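Local coordinates for protein inulin fructotransferase (Bacillus sp. snu-7, PDB 2INV) that probably cleaves inulin by intramolecular fructosyl transfer, releasing difructose anhydride, and is built as a right-handed parallel beta-helix, at residues 382-387 with 401-406. Numbering follows the deposited sequence.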
# COMPACT_ATOMS: atom_id res chain seq x y z
N SER A 382 37.09 -8.06 -5.11
CA SER A 382 37.09 -6.66 -5.52
C SER A 382 36.57 -5.79 -4.39
O SER A 382 37.00 -4.65 -4.23
CB SER A 382 36.19 -6.46 -6.75
OG SER A 382 36.71 -7.11 -7.89
N THR A 383 35.66 -6.35 -3.60
CA THR A 383 35.06 -5.62 -2.49
C THR A 383 36.04 -5.09 -1.45
O THR A 383 37.09 -5.68 -1.20
CB THR A 383 34.04 -6.48 -1.73
OG1 THR A 383 34.72 -7.55 -1.05
CG2 THR A 383 33.02 -7.06 -2.69
N THR A 384 35.67 -3.97 -0.86
CA THR A 384 36.46 -3.35 0.19
C THR A 384 35.56 -2.83 1.29
O THR A 384 34.44 -2.38 1.05
CB THR A 384 37.29 -2.14 -0.32
OG1 THR A 384 36.41 -1.13 -0.82
CG2 THR A 384 38.27 -2.57 -1.39
N HIS A 385 36.09 -2.93 2.51
CA HIS A 385 35.43 -2.45 3.71
C HIS A 385 33.97 -2.88 3.93
O HIS A 385 33.17 -2.13 4.50
CB HIS A 385 35.58 -0.92 3.72
CG HIS A 385 36.94 -0.47 3.28
ND1 HIS A 385 38.10 -1.10 3.68
CD2 HIS A 385 37.33 0.53 2.45
CE1 HIS A 385 39.14 -0.51 3.11
NE2 HIS A 385 38.70 0.48 2.36
N SER A 386 33.63 -4.10 3.51
CA SER A 386 32.28 -4.65 3.68
C SER A 386 32.07 -5.06 5.13
O SER A 386 33.03 -5.23 5.87
CB SER A 386 32.07 -5.88 2.79
OG SER A 386 32.43 -5.63 1.44
N LYS A 387 30.81 -5.22 5.53
CA LYS A 387 30.47 -5.62 6.90
C LYS A 387 29.42 -6.72 6.87
O LYS A 387 28.37 -6.58 6.23
CB LYS A 387 29.88 -4.44 7.69
CG LYS A 387 30.72 -3.19 7.72
CD LYS A 387 31.73 -3.22 8.85
CE LYS A 387 32.34 -1.84 9.02
NZ LYS A 387 33.50 -1.87 9.96
N SER A 401 38.10 -10.82 0.57
CA SER A 401 38.74 -9.55 0.83
C SER A 401 39.32 -9.73 2.21
O SER A 401 38.97 -10.68 2.92
CB SER A 401 37.72 -8.44 0.82
OG SER A 401 38.31 -7.21 1.20
N SER A 402 40.21 -8.83 2.61
CA SER A 402 40.79 -8.96 3.93
C SER A 402 40.42 -7.81 4.84
O SER A 402 40.85 -7.76 6.00
CB SER A 402 42.31 -9.07 3.82
OG SER A 402 42.86 -7.92 3.17
N ASP A 403 39.62 -6.87 4.33
CA ASP A 403 39.19 -5.77 5.17
C ASP A 403 37.73 -5.98 5.56
O ASP A 403 37.09 -5.08 6.10
CB ASP A 403 39.34 -4.42 4.46
CG ASP A 403 39.22 -4.53 2.96
OD1 ASP A 403 38.15 -4.94 2.46
OD2 ASP A 403 40.21 -4.21 2.26
N THR A 404 37.22 -7.17 5.28
CA THR A 404 35.84 -7.45 5.63
C THR A 404 35.74 -7.70 7.13
O THR A 404 36.54 -8.44 7.71
CB THR A 404 35.31 -8.69 4.90
OG1 THR A 404 35.30 -8.45 3.49
CG2 THR A 404 33.89 -8.99 5.37
N ALA A 405 34.76 -7.06 7.74
CA ALA A 405 34.51 -7.23 9.17
C ALA A 405 33.33 -8.18 9.25
O ALA A 405 32.26 -7.91 8.67
CB ALA A 405 34.19 -5.90 9.81
N ILE A 406 33.51 -9.29 9.97
CA ILE A 406 32.47 -10.30 10.10
C ILE A 406 32.16 -10.63 11.56
O ILE A 406 33.06 -10.70 12.39
CB ILE A 406 32.90 -11.62 9.42
CG1 ILE A 406 33.26 -11.37 7.95
CG2 ILE A 406 31.79 -12.66 9.53
CD1 ILE A 406 33.79 -12.59 7.24
O HOH W 1 34.97 -6.47 1.49
O HOH W 2 34.61 -3.46 7.45
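Asp403 OD1 gathers two donors where successive turns of the beta-helix meet. It accepts the backbone N-H of His385 at 2.9 Å and the hydroxyl of Ser401 (OG) at 2.6 Å, both reaching the oxygen from above the carboxylate plane. The His385 ring crosses the carboxylate obliquely, their planes 58° apart, and its edge meets Asp403 CB at ND1; Thr384 CB lies over one ring face. ND1 lies 4.0 Å from Asp403 OD2, not in contact, yet the nearby carboxylate could favour a protonated imidazole.

Water 1 joins three hydroxyls, donating to Thr383 OG1 and bonding Ser386 OG and Thr404 OG1. Thr383 OG1 also bonds Asp380 O, and Thr404 OG1 bonds Ser399 OG. Ser386 O takes a nearly straight bond from Ala405 N (3.1 Å, 173°) and a second hydrogen bond, donated by water 2, which also donates to Asp403 O. Lys387 bends at chi2, bringing CD to 3.8 Å from Ala405 CB, while NZ donates to Pro410 O of the second subunit and, weakly, to water 2. From these stacked loops of neighbouring coils, strands 387-389 and 405-407 set off in parallel, with strand 362-370 on the other side of 387-389.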